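Alanine racemase (Corynebacterium glutamicum, PDB 2DY3) is a pyridoxal-5'-phosphate-containing enzyme of the alanine racemase family, a dimer whose subunits pair an N-terminal TIM-type barrel with a C-terminal beta domain. Local coordinates at residues I8-I13 / A46-A51; R18-M23 / V213-A218; L98-P103 / E138-A143; V119-D124 / S130-Q135; R281-K286 / E339-I344. All blocks are in the same frame, centred on the assembly; numbering follows the deposited sequence.

Contact 1: I8-I13 / A46-A51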
# COMPACT_ATOMS: atom_id res chain seq x y z
N ILE B 8 -10.65 -13.01 1.82
CA ILE B 8 -10.06 -13.48 3.05
C ILE B 8 -10.88 -14.62 3.61
O ILE B 8 -12.01 -14.43 4.06
CB ILE B 8 -9.97 -12.36 4.12
CG1 ILE B 8 -9.33 -11.11 3.52
CG2 ILE B 8 -9.15 -12.84 5.30
CD1 ILE B 8 -8.00 -11.37 2.84
N ASP B 9 -10.31 -15.82 3.56
CA ASP B 9 -10.98 -17.01 4.07
C ASP B 9 -10.76 -17.11 5.58
O ASP B 9 -9.70 -17.53 6.02
CB ASP B 9 -10.42 -18.25 3.37
CG ASP B 9 -11.11 -19.52 3.81
OD1 ASP B 9 -11.85 -19.50 4.81
OD2 ASP B 9 -10.91 -20.55 3.13
N LEU B 10 -11.77 -16.73 6.36
CA LEU B 10 -11.66 -16.78 7.81
C LEU B 10 -11.59 -18.20 8.36
O LEU B 10 -10.92 -18.44 9.37
CB LEU B 10 -12.83 -16.01 8.44
CG LEU B 10 -12.80 -14.51 8.16
CD1 LEU B 10 -14.01 -13.80 8.77
CD2 LEU B 10 -11.50 -13.94 8.70
N ASP B 11 -12.29 -19.14 7.72
CA ASP B 11 -12.25 -20.53 8.19
C ASP B 11 -10.83 -21.05 8.09
O ASP B 11 -10.38 -21.82 8.94
CB ASP B 11 -13.16 -21.43 7.34
CG ASP B 11 -14.63 -21.18 7.61
OD1 ASP B 11 -15.02 -21.03 8.79
OD2 ASP B 11 -15.41 -21.16 6.63
N ALA B 12 -10.12 -20.62 7.05
CA ALA B 12 -8.73 -21.04 6.86
C ALA B 12 -7.92 -20.53 8.04
O ALA B 12 -7.02 -21.21 8.54
CB ALA B 12 -8.19 -20.47 5.55
N ILE B 13 -8.23 -19.31 8.49
CA ILE B 13 -7.53 -18.71 9.62
C ILE B 13 -7.81 -19.49 10.91
O ILE B 13 -6.90 -19.74 11.70
CB ILE B 13 -7.95 -17.22 9.80
CG1 ILE B 13 -7.38 -16.40 8.63
CG2 ILE B 13 -7.43 -16.68 11.13
CD1 ILE B 13 -7.70 -14.93 8.69
N ALA B 46 -8.45 -11.02 13.95
CA ALA B 46 -8.16 -11.16 15.38
C ALA B 46 -9.24 -11.87 16.19
O ALA B 46 -8.95 -12.72 17.03
CB ALA B 46 -7.87 -9.79 15.99
N PRO B 47 -10.52 -11.52 15.96
CA PRO B 47 -11.57 -12.20 16.73
C PRO B 47 -11.65 -13.69 16.42
O PRO B 47 -11.91 -14.51 17.29
CB PRO B 47 -12.83 -11.44 16.31
CG PRO B 47 -12.33 -10.08 16.03
CD PRO B 47 -11.06 -10.36 15.25
N VAL B 48 -11.40 -14.05 15.17
CA VAL B 48 -11.44 -15.45 14.79
C VAL B 48 -10.29 -16.18 15.46
O VAL B 48 -10.45 -17.28 16.00
CB VAL B 48 -11.36 -15.62 13.27
CG1 VAL B 48 -11.14 -17.08 12.93
CG2 VAL B 48 -12.65 -15.11 12.62
N ILE B 49 -9.11 -15.56 15.42
CA ILE B 49 -7.95 -16.17 16.04
C ILE B 49 -8.16 -16.31 17.54
O ILE B 49 -7.72 -17.28 18.16
CB ILE B 49 -6.69 -15.33 15.78
CG1 ILE B 49 -6.31 -15.43 14.30
CG2 ILE B 49 -5.55 -15.81 16.66
CD1 ILE B 49 -5.07 -14.67 13.93
N ALA B 50 -8.84 -15.33 18.12
CA ALA B 50 -9.10 -15.34 19.56
C ALA B 50 -10.05 -16.48 19.91
O ALA B 50 -9.85 -17.19 20.90
CB ALA B 50 -9.70 -14.01 19.99
N ALA B 51 -11.08 -16.65 19.09
CA ALA B 51 -12.09 -17.68 19.31
C ALA B 51 -11.55 -19.09 19.10
O ALA B 51 -12.27 -20.06 19.35
CB ALA B 51 -13.28 -17.43 18.39

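Contact 2: R18-M23 / V213-A218. With PLP (pyridoxal-5'-phosphate), chain F.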
# COMPACT_ATOMS: atom_id res chain seq x y z
N ARG B 18 -5.98 -23.41 14.94
CA ARG B 18 -6.09 -24.71 15.62
C ARG B 18 -4.81 -25.52 15.42
O ARG B 18 -4.32 -26.15 16.36
CB ARG B 18 -7.29 -25.50 15.07
CG ARG B 18 -8.64 -24.94 15.46
CD ARG B 18 -9.78 -25.69 14.77
NE ARG B 18 -9.77 -27.13 15.05
CZ ARG B 18 -10.65 -27.99 14.56
NH1 ARG B 18 -11.63 -27.58 13.77
NH2 ARG B 18 -10.55 -29.28 14.87
N VAL B 19 -4.27 -25.52 14.21
CA VAL B 19 -3.05 -26.25 13.91
C VAL B 19 -1.86 -25.70 14.69
O VAL B 19 -0.96 -26.45 15.09
CB VAL B 19 -2.71 -26.19 12.40
CG1 VAL B 19 -1.31 -26.73 12.16
CG2 VAL B 19 -3.72 -27.00 11.62
N LEU B 20 -1.84 -24.39 14.90
CA LEU B 20 -0.74 -23.78 15.63
C LEU B 20 -0.91 -24.03 17.13
O LEU B 20 0.06 -24.23 17.85
CB LEU B 20 -0.67 -22.27 15.36
CG LEU B 20 -0.34 -21.87 13.92
CD1 LEU B 20 -0.29 -20.36 13.82
CD2 LEU B 20 0.99 -22.47 13.51
N LYS B 21 -2.16 -24.04 17.59
CA LYS B 21 -2.44 -24.28 18.99
C LYS B 21 -2.00 -25.70 19.35
O LYS B 21 -1.34 -25.92 20.37
CB LYS B 21 -3.94 -24.09 19.28
CG LYS B 21 -4.27 -23.97 20.76
CD LYS B 21 -3.54 -22.79 21.39
CE LYS B 21 -3.72 -22.74 22.90
NZ LYS B 21 -5.13 -22.49 23.28
N GLN B 22 -2.35 -26.66 18.51
CA GLN B 22 -1.95 -28.04 18.77
C GLN B 22 -0.43 -28.14 18.83
O GLN B 22 0.12 -28.79 19.72
CB GLN B 22 -2.51 -28.98 17.70
CG GLN B 22 -2.24 -30.45 18.00
CD GLN B 22 -2.91 -30.92 19.29
OE1 GLN B 22 -2.65 -32.02 19.78
NE2 GLN B 22 -3.79 -30.08 19.83
N MET B 23 0.25 -27.50 17.88
CA MET B 23 1.71 -27.51 17.82
C MET B 23 2.41 -26.82 19.00
O MET B 23 3.55 -27.15 19.32
CB MET B 23 2.19 -26.86 16.53
CG MET B 23 1.89 -27.64 15.26
SD MET B 23 2.51 -26.77 13.81
CE MET B 23 4.27 -27.07 13.96
N VAL B 213 5.17 -18.73 22.31
CA VAL B 213 5.67 -18.63 20.95
C VAL B 213 4.83 -17.54 20.28
O VAL B 213 3.67 -17.36 20.63
CB VAL B 213 5.52 -19.97 20.18
CG1 VAL B 213 6.27 -21.08 20.92
CG2 VAL B 213 4.04 -20.34 20.05
N ARG B 214 5.42 -16.81 19.34
CA ARG B 214 4.68 -15.74 18.68
C ARG B 214 4.77 -15.75 17.17
O ARG B 214 5.47 -14.94 16.57
CB ARG B 214 5.11 -14.37 19.20
CG ARG B 214 6.59 -14.09 19.13
CD ARG B 214 6.87 -12.60 19.34
NE ARG B 214 8.30 -12.31 19.46
CZ ARG B 214 9.24 -12.76 18.63
NH1 ARG B 214 8.93 -13.55 17.61
NH2 ARG B 214 10.50 -12.40 18.81
N PRO B 215 4.05 -16.68 16.53
CA PRO B 215 4.09 -16.75 15.08
C PRO B 215 3.07 -15.80 14.46
O PRO B 215 2.03 -15.51 15.05
CB PRO B 215 3.76 -18.22 14.80
CG PRO B 215 2.79 -18.55 15.89
CD PRO B 215 3.37 -17.86 17.11
N GLY B 216 3.40 -15.30 13.27
CA GLY B 216 2.49 -14.42 12.58
C GLY B 216 2.09 -15.09 11.27
O GLY B 216 0.97 -15.57 11.10
N LEU B 217 3.06 -15.11 10.35
CA LEU B 217 2.91 -15.67 9.01
C LEU B 217 2.07 -16.96 8.93
O LEU B 217 1.18 -17.06 8.09
CB LEU B 217 4.31 -15.91 8.44
CG LEU B 217 4.54 -16.08 6.93
CD1 LEU B 217 4.09 -17.43 6.54
CD2 LEU B 217 3.83 -15.00 6.12
N ALA B 218 2.35 -17.93 9.80
CA ALA B 218 1.62 -19.20 9.78
C ALA B 218 0.10 -19.09 9.97
O ALA B 218 -0.65 -19.93 9.45
CB ALA B 218 2.21 -20.16 10.82
N1 PLP F . 7.76 -11.11 16.58
C2 PLP F . 8.13 -9.81 16.23
C2A PLP F . 8.88 -8.96 17.23
C3 PLP F . 7.79 -9.32 14.94
O3 PLP F . 8.16 -8.04 14.58
C4 PLP F . 7.08 -10.17 14.03
C4A PLP F . 6.72 -9.70 12.60
C5 PLP F . 6.74 -11.50 14.44
C6 PLP F . 7.08 -11.95 15.70
C5A PLP F . 6.02 -12.46 13.54
O4P PLP F . 6.94 -13.15 12.69
P PLP F . 6.56 -14.26 11.58
O1P PLP F . 5.56 -13.70 10.67
O2P PLP F . 7.85 -14.50 10.94
O3P PLP F . 6.04 -15.39 12.39

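Contact 3: L98-P103 / E138-A143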
# COMPACT_ATOMS: atom_id res chain seq x y z
N LEU B 98 3.75 -3.14 27.24
CA LEU B 98 4.72 -2.39 26.46
C LEU B 98 6.09 -3.02 26.57
O LEU B 98 6.52 -3.41 27.66
CB LEU B 98 4.81 -0.94 26.95
CG LEU B 98 3.59 -0.05 26.80
CD1 LEU B 98 3.85 1.30 27.45
CD2 LEU B 98 3.26 0.11 25.32
N ALA B 99 6.79 -3.13 25.45
CA ALA B 99 8.13 -3.69 25.45
C ALA B 99 9.14 -2.62 25.86
O ALA B 99 9.00 -1.45 25.47
CB ALA B 99 8.49 -4.21 24.06
N VAL B 100 10.13 -3.00 26.66
CA VAL B 100 11.18 -2.08 27.05
C VAL B 100 12.24 -2.30 25.97
O VAL B 100 12.89 -3.34 25.96
CB VAL B 100 11.77 -2.44 28.43
CG1 VAL B 100 12.77 -1.36 28.87
CG2 VAL B 100 10.65 -2.58 29.46
N ILE B 101 12.41 -1.34 25.06
CA ILE B 101 13.37 -1.52 23.98
C ILE B 101 14.67 -0.72 24.10
O ILE B 101 15.59 -0.91 23.32
CB ILE B 101 12.72 -1.21 22.60
CG1 ILE B 101 12.52 0.29 22.43
CG2 ILE B 101 11.37 -1.92 22.49
CD1 ILE B 101 12.01 0.68 21.05
N SER B 102 14.74 0.17 25.09
CA SER B 102 15.93 0.96 25.33
C SER B 102 15.84 1.52 26.75
O SER B 102 14.76 1.56 27.33
CB SER B 102 16.04 2.14 24.35
OG SER B 102 15.28 3.24 24.80
N PRO B 103 16.98 1.94 27.32
CA PRO B 103 17.01 2.49 28.67
C PRO B 103 16.04 3.66 28.83
O PRO B 103 15.42 3.82 29.87
CB PRO B 103 18.48 2.92 28.84
CG PRO B 103 19.21 1.87 28.01
CD PRO B 103 18.34 1.78 26.77
N GLU B 138 22.34 -4.70 32.81
CA GLU B 138 22.54 -4.45 34.23
C GLU B 138 21.70 -3.29 34.75
O GLU B 138 20.90 -3.46 35.68
CB GLU B 138 24.02 -4.16 34.52
CG GLU B 138 24.93 -5.36 34.42
CD GLU B 138 24.66 -6.38 35.51
OE1 GLU B 138 25.41 -7.38 35.58
OE2 GLU B 138 23.71 -6.18 36.29
N GLY B 139 21.90 -2.12 34.16
CA GLY B 139 21.18 -0.93 34.58
C GLY B 139 19.67 -1.05 34.46
O GLY B 139 18.94 -0.72 35.40
N VAL B 140 19.20 -1.52 33.31
CA VAL B 140 17.78 -1.68 33.06
C VAL B 140 17.08 -2.66 34.01
O VAL B 140 16.01 -2.37 34.53
CB VAL B 140 17.51 -2.13 31.60
CG1 VAL B 140 16.04 -2.52 31.44
CG2 VAL B 140 17.87 -1.00 30.63
N PHE B 141 17.68 -3.83 34.23
CA PHE B 141 17.05 -4.80 35.13
C PHE B 141 17.01 -4.21 36.54
O PHE B 141 16.01 -4.35 37.25
CB PHE B 141 17.82 -6.13 35.15
CG PHE B 141 17.92 -6.81 33.80
CD1 PHE B 141 17.05 -6.49 32.77
CD2 PHE B 141 18.88 -7.79 33.57
CE1 PHE B 141 17.14 -7.13 31.54
CE2 PHE B 141 18.97 -8.45 32.35
CZ PHE B 141 18.09 -8.11 31.33
N SER B 142 18.09 -3.56 36.94
CA SER B 142 18.16 -2.96 38.26
C SER B 142 17.09 -1.89 38.44
O SER B 142 16.42 -1.83 39.47
CB SER B 142 19.54 -2.35 38.50
OG SER B 142 19.60 -1.72 39.76
N ALA B 143 16.93 -1.05 37.43
CA ALA B 143 15.94 0.02 37.47
C ALA B 143 14.51 -0.51 37.54
O ALA B 143 13.72 -0.06 38.36
CB ALA B 143 16.11 0.93 36.25

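Contact 4: V119-D124 / S130-Q135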
# COMPACT_ATOMS: atom_id res chain seq x y z
N VAL B 119 5.13 -4.86 31.50
CA VAL B 119 6.15 -4.65 30.49
C VAL B 119 6.87 -5.95 30.14
O VAL B 119 6.88 -6.91 30.92
CB VAL B 119 7.23 -3.63 30.96
CG1 VAL B 119 6.59 -2.30 31.29
CG2 VAL B 119 7.98 -4.17 32.16
N SER B 120 7.45 -5.98 28.95
CA SER B 120 8.21 -7.14 28.50
C SER B 120 9.52 -6.55 27.98
O SER B 120 9.50 -5.64 27.16
CB SER B 120 7.46 -7.88 27.39
OG SER B 120 8.23 -8.97 26.93
N ILE B 121 10.64 -7.05 28.47
CA ILE B 121 11.92 -6.52 28.04
C ILE B 121 12.36 -7.07 26.70
O ILE B 121 12.56 -8.28 26.55
CB ILE B 121 13.04 -6.81 29.07
CG1 ILE B 121 12.59 -6.42 30.48
CG2 ILE B 121 14.27 -6.00 28.71
CD1 ILE B 121 13.58 -6.82 31.56
N LYS B 122 12.51 -6.19 25.71
CA LYS B 122 12.97 -6.61 24.40
C LYS B 122 14.49 -6.66 24.50
O LYS B 122 15.13 -5.65 24.82
CB LYS B 122 12.55 -5.61 23.32
CG LYS B 122 13.12 -5.95 21.95
CD LYS B 122 12.53 -5.06 20.86
CE LYS B 122 13.27 -5.25 19.54
NZ LYS B 122 13.17 -6.63 19.05
N ILE B 123 15.05 -7.82 24.23
CA ILE B 123 16.49 -8.01 24.32
C ILE B 123 17.22 -7.98 22.98
O ILE B 123 16.84 -8.69 22.05
CB ILE B 123 16.84 -9.35 25.00
CG1 ILE B 123 16.33 -9.35 26.45
CG2 ILE B 123 18.35 -9.59 24.95
CD1 ILE B 123 16.96 -8.27 27.32
N ASP B 124 18.25 -7.15 22.89
CA ASP B 124 19.05 -7.09 21.68
C ASP B 124 20.00 -8.27 21.87
O ASP B 124 20.98 -8.16 22.60
CB ASP B 124 19.84 -5.78 21.60
CG ASP B 124 20.83 -5.75 20.44
OD1 ASP B 124 21.18 -6.83 19.91
OD2 ASP B 124 21.28 -4.65 20.06
N SER B 130 16.78 -2.99 17.44
CA SER B 130 16.08 -2.42 18.58
C SER B 130 16.27 -3.32 19.81
O SER B 130 16.72 -4.46 19.70
CB SER B 130 14.58 -2.30 18.26
OG SER B 130 13.88 -1.72 19.34
N GLY B 131 15.91 -2.82 20.98
CA GLY B 131 16.06 -3.62 22.18
C GLY B 131 17.27 -3.25 23.02
O GLY B 131 18.21 -2.63 22.53
N VAL B 132 17.24 -3.64 24.29
CA VAL B 132 18.32 -3.36 25.23
C VAL B 132 19.48 -4.33 24.98
O VAL B 132 19.28 -5.54 24.94
CB VAL B 132 17.81 -3.54 26.69
CG1 VAL B 132 18.87 -3.07 27.67
CG2 VAL B 132 16.52 -2.75 26.88
N ASP B 133 20.68 -3.79 24.80
CA ASP B 133 21.84 -4.65 24.55
C ASP B 133 22.58 -4.98 25.84
O ASP B 133 22.40 -4.33 26.86
CB ASP B 133 22.79 -4.02 23.54
CG ASP B 133 23.39 -2.71 24.02
OD1 ASP B 133 23.82 -2.64 25.18
OD2 ASP B 133 23.43 -1.76 23.22
N GLU B 134 23.42 -6.00 25.75
CA GLU B 134 24.22 -6.50 26.87
C GLU B 134 24.79 -5.48 27.84
O GLU B 134 24.67 -5.63 29.06
CB GLU B 134 25.35 -7.38 26.32
CG GLU B 134 26.17 -8.10 27.37
CD GLU B 134 27.06 -9.17 26.76
OE1 GLU B 134 26.52 -10.20 26.30
OE2 GLU B 134 28.29 -8.98 26.72
N GLN B 135 25.41 -4.43 27.32
CA GLN B 135 26.00 -3.40 28.17
C GLN B 135 24.96 -2.64 28.99
O GLN B 135 25.29 -2.05 30.03
CB GLN B 135 26.81 -2.41 27.34
CG GLN B 135 28.00 -3.02 26.60
CD GLN B 135 28.98 -3.72 27.53
OE1 GLN B 135 28.67 -4.77 28.11
NE2 GLN B 135 30.17 -3.15 27.68
O HOH W 1 23.69 -7.04 23.02

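Contact 5: R281-K286 / E339-I344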
# COMPACT_ATOMS: atom_id res chain seq x y z
N ARG B 281 5.71 -2.13 -10.53
CA ARG B 281 6.03 -1.94 -11.94
C ARG B 281 7.10 -2.97 -12.32
O ARG B 281 7.17 -3.41 -13.47
CB ARG B 281 6.54 -0.52 -12.18
CG ARG B 281 5.48 0.55 -11.97
CD ARG B 281 6.03 1.97 -12.08
NE ARG B 281 6.61 2.26 -13.39
CZ ARG B 281 7.92 2.27 -13.65
NH1 ARG B 281 8.79 2.01 -12.68
NH2 ARG B 281 8.36 2.55 -14.87
N HIS B 282 7.92 -3.35 -11.35
CA HIS B 282 9.00 -4.32 -11.55
C HIS B 282 8.51 -5.74 -11.80
O HIS B 282 9.27 -6.60 -12.26
CB HIS B 282 9.93 -4.33 -10.33
CG HIS B 282 10.76 -3.09 -10.19
ND1 HIS B 282 11.49 -2.81 -9.06
CD2 HIS B 282 10.98 -2.07 -11.05
CE1 HIS B 282 12.13 -1.66 -9.22
NE2 HIS B 282 11.83 -1.19 -10.42
N ALA B 283 7.24 -6.00 -11.50
CA ALA B 283 6.68 -7.32 -11.72
C ALA B 283 6.51 -7.60 -13.21
O ALA B 283 6.16 -8.71 -13.61
CB ALA B 283 5.35 -7.45 -11.01
N GLN B 284 6.78 -6.58 -14.03
CA GLN B 284 6.64 -6.72 -15.47
C GLN B 284 7.34 -7.94 -16.06
O GLN B 284 8.53 -8.16 -15.83
CB GLN B 284 7.14 -5.45 -16.17
CG GLN B 284 7.15 -5.55 -17.68
CD GLN B 284 7.40 -4.21 -18.36
OE1 GLN B 284 7.48 -4.13 -19.58
NE2 GLN B 284 7.52 -3.15 -17.56
N GLY B 285 6.59 -8.72 -16.83
CA GLY B 285 7.12 -9.91 -17.48
C GLY B 285 7.60 -11.03 -16.58
O GLY B 285 8.29 -11.95 -17.04
N LYS B 286 7.23 -10.99 -15.30
CA LYS B 286 7.67 -12.02 -14.37
C LYS B 286 6.58 -12.97 -13.91
O LYS B 286 6.86 -13.99 -13.28
CB LYS B 286 8.30 -11.38 -13.14
CG LYS B 286 9.48 -10.47 -13.43
CD LYS B 286 10.09 -9.98 -12.13
CE LYS B 286 11.24 -9.02 -12.36
NZ LYS B 286 11.74 -8.48 -11.07
N GLU B 339 8.28 -15.69 -5.23
CA GLU B 339 9.52 -16.06 -5.89
C GLU B 339 9.60 -15.55 -7.33
O GLU B 339 10.68 -15.25 -7.82
CB GLU B 339 9.75 -17.58 -5.81
CG GLU B 339 8.50 -18.43 -5.95
CD GLU B 339 8.77 -19.90 -5.63
OE1 GLU B 339 7.85 -20.73 -5.79
OE2 GLU B 339 9.90 -20.23 -5.21
N ARG B 340 8.45 -15.45 -8.00
CA ARG B 340 8.42 -14.94 -9.37
C ARG B 340 8.84 -13.48 -9.32
O ARG B 340 9.47 -12.97 -10.25
CB ARG B 340 7.01 -15.05 -9.97
CG ARG B 340 6.56 -16.47 -10.30
CD ARG B 340 7.18 -16.99 -11.59
NE ARG B 340 7.05 -18.44 -11.73
CZ ARG B 340 5.89 -19.09 -11.78
NH1 ARG B 340 4.74 -18.43 -11.70
NH2 ARG B 340 5.88 -20.41 -11.90
N LEU B 341 8.50 -12.81 -8.22
CA LEU B 341 8.83 -11.40 -8.04
C LEU B 341 10.14 -11.19 -7.29
O LEU B 341 10.46 -10.07 -6.90
CB LEU B 341 7.69 -10.68 -7.31
CG LEU B 341 6.59 -10.11 -8.21
CD1 LEU B 341 6.14 -11.18 -9.20
CD2 LEU B 341 5.42 -9.62 -7.37
N ASP B 342 10.90 -12.26 -7.11
CA ASP B 342 12.18 -12.18 -6.43
C ASP B 342 12.04 -11.55 -5.04
O ASP B 342 12.82 -10.67 -4.67
CB ASP B 342 13.18 -11.40 -7.30
CG ASP B 342 14.55 -11.24 -6.66
OD1 ASP B 342 15.08 -12.21 -6.09
OD2 ASP B 342 15.12 -10.13 -6.76
N THR B 343 11.04 -11.99 -4.29
CA THR B 343 10.80 -11.50 -2.94
C THR B 343 10.21 -12.63 -2.08
O THR B 343 10.31 -13.80 -2.44
CB THR B 343 9.85 -10.28 -2.93
OG1 THR B 343 9.82 -9.71 -1.61
CG2 THR B 343 8.44 -10.69 -3.34
N ILE B 344 9.60 -12.29 -0.95
CA ILE B 344 9.04 -13.30 -0.07
C ILE B 344 7.53 -13.15 0.12
O ILE B 344 6.99 -12.06 -0.05
CB ILE B 344 9.75 -13.28 1.32
CG1 ILE B 344 9.60 -11.90 1.96
CG2 ILE B 344 11.23 -13.58 1.15
CD1 ILE B 344 10.37 -11.75 3.26

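Contact 1: I8-I13 / A46-A51
The flat carbonyl of Leu10 meets helix 42-50 through its oxygen, which lies 3.8 Å from Val48 CG1, a plain van der Waals touch. A second flat group, the carboxylate of Asp9, works within its own segment. As N-cap of helix 10-24 it accepts the N-H of Ala12 on OD1, and the donor stands above the carboxylate plane, 73° out of it; short, acidic Asp suits a place where backbone N-H groups point out of the helix.

The rest is aliphatic. Ile13 CG2 presses on Ile49 CG1 at 3.6 Å and also reaches Val48 CG1 at 4.1 Å. With chi1 at -70°, CG2 is the branch anti to the backbone N, and it is this one that faces helix 42-50. The Val48 side chain crosses that of Ile13 at about a right angle, and its other methyl, CG2, meets Leu10 CD2 at 4.2 Å. Beta-branched residues suit such a seam, since each offers two stiff branches close to the helix surface. Ala14 and Thr17 extend it along helix 10-24, while Phe57 of strand 56-59 and Phe219 also touch Ile49. With no hydrogen bond between the segments, the two helices are joined by dispersion and the burial of methyl groups.

Contact 2: R18-M23 / V213-A218
Leu20 reaches out from helix 10-24 and meets the 213-218 loop with both of its methyls. They close on Ala218 CB, with Leu20 CD2 at 3.7 Å and CD1 at 3.9 Å, and CD1 also reaches Pro215 CG at 4.1 Å. CB points at the loop, and CG, anti to the carbonyl carbon (chi1 -65°), sets the two methyls against Ala218. Phe202 and Phe219 close in around the leucine, and small Ala218 and compact Pro215 let the loop lie near the helix.

The other side of the loop serves pyridoxal-5'-phosphate. Two consecutive backbone N-H groups grip its phosphate: Gly216 N donates to O3P at 2.8 Å, and Leu217 N to O1P at 2.9 Å, the latter nearly straight at 166°. Glycine suits its place because O1P comes close to the side of its CA where a side chain would stand. Ser199 N, Tyr38 OH and Tyr346 OH are further direct partners. The extended chain of Arg214 carries its guanidinium to the pyridine ring, whose N1 lies over one face of that guanidinium, 2.9 Å from Arg214 NH1. In the second shell, Ser199 OG accepts from Ala218 N and so helps position the loop. A phosphate held by main-chain N-H groups in a loop that follows a barrel strand is characteristic of phosphate sites in TIM-type barrels, here in a fold-type III pyridoxal-phosphate enzyme.

Contact 3: L98-P103 / E138-A143
Val140 projects from helix 134-146 into the angle between Val100 and Pro103, where strand 97-100 turns into the next helix. Its two methyls divide the work. CG2 rests on Pro103, 4.1 Å from both CA and CG of that proline, and the two side chains cross at about a right angle. CG1, anti to the backbone N (chi1 170°), is directed to Val100 and meets its CG1 at 4.3 Å. The closer packing is thus on the proline, while the valine pair makes a lighter, though buried, touch. A branched, rigid valine fits here because it can fill two directions at once without a long chain.

Toward solvent the contact thins out. Pro103 is partly exposed, and on the helix Glu138, Gly139 and Ser142 are exposed, with Glu138 OE2 bonded to His187. Proline suits the first turn of helix 103-110, since an N-H is not needed there for the helix bonding pattern. Just before it Ser102 is the N-cap, and its OG makes a weak bond with His105 N. The Ser102 side chain points away from helix 134-146, and Val244 of the second subunit packs on it.

On the buried side Val132 also covers Val140, and Ala106 and Leu109 of helix 103-110 lie against Val100. Ala143 meets Ile110, and Val100 meets Val119 of the adjacent strand. Helix 134-146 therefore lies against both the end of strand 97-100 and the start of helix 103-110, in the outer layer of the barrel.

Contact 4: V119-D124 / S130-Q135
Lys122 O accepts the N-H of Val132 at 3.0 Å. The return bond is shorter: Asp124 N donates to Val132 O at 2.8 Å. Together they make a single bridge between Ile123 and Val132. Val132 O has a second donor, Trp137 NE1, while Ile123 O is bonded to Thr157 OG1.

These bonds lie at the head of the beta-alpha-beta unit formed by strand 117-122, helix 134-146 and strand 150-156 of the barrel, tying the strand's end to the lead-in of the helix. Asp133 is the N-cap: its side chain caps a backbone N in the first turn, while its own N bonds Glu136 OE1, the reciprocal pair of a capping box. One water spans the gap, donating to Asp124 O at 3.0 Å and accepting from Glu134 N at 2.9 Å.

Asp124 turns its CB toward the other segment. Its OD1 takes the N-H groups of Gly126, in an Asx turn, and of His128; OD2 forms a salt bridge with Lys246 of the second subunit, whose NZ also bonds Gly131 O. That lysine probably eases the repulsion between Asp124 OD2 and Asp133 OD2, which are 4.8 Å apart. Gly131, at phi 102°, suits its place because a side chain there would press on the preceding carbonyl O, on Asp124 N and on Lys122, whose CG lies 3.8 Å from Gly131 CA. The Lys122 chain bends at its end, bringing CE within 3.5 Å of Ser130 CB, a tight carbon contact.

Contact 5: R281-K286 / E339-I344
The N-H of Lys286 is bonded to Ala283 O at 3.0 Å, a turn bond that holds together the two loop residues that meet 339-344. From there Ala283 CB touches Leu341 CG at 4.1 Å. A small residue is apt here, since the backbones come close and the branched leucine supplies most of the bulk.

Lys286 and Arg340 meet in a reciprocal way, each laying its aliphatic chain on the other's carbonyl oxygen. Lys286 CB lies 3.5 Å from Arg340 O, and its CD approaches that oxygen again at 3.6 Å. In return Arg340 CD is 3.5 Å from Lys286 O. The lysine chain runs fully extended beyond CG, whereas the arginine bends at chi2 (-77°), which turns the guanidinium back toward its own helix, where NH1 forms a salt bridge with Asp336. Lys286 NZ stays 5.7 Å from Asp342 OD2, too far for a salt bridge, though a mild attraction is possible.

The helix ends here in a Schellman motif. Asp342 is its C-prime residue, with positive phi; its N donates to Glu339 O, and Thr343 N to Ala338 O. On the loop, Gly285 takes a positive phi (64°) and its N bonds Gln298 OE1. The second subunit lies nearby: His282 NE2 is hydrogen-bonded to Asp342 O of that subunit. Between the two segments themselves there is no hydrogen bond, so the cohesion rests on van der Waals contact, methylenes lying against carbonyl oxygens beside the apolar Ala283-Leu341 touch, while the arginine's charge is matched within its own helix.

Overall arrangement
Contacts 1 and 2 share helix 10-24, with centres 13 Å apart: one side of the helix packs on helix 42-50, another backs the loop that holds the phosphate of pyridoxal-5'-phosphate. Contact 4 is nested within contact 3, their centres only 7 Å apart, and they are joined directly where strand 97-100 pairs with strand 117-122. Both lie within the loop closed by contact 2. From the pyridoxal-5'-phosphate, the Lys122 side chain is about 5 Å away, that of Ile49 about 11 Å and that of Val100 about 13 Å. Contact 5 stands apart in the C-terminal domain, its centre 42 Å from that of contact 3, yet like contacts 3 and 4 it borders the second subunit.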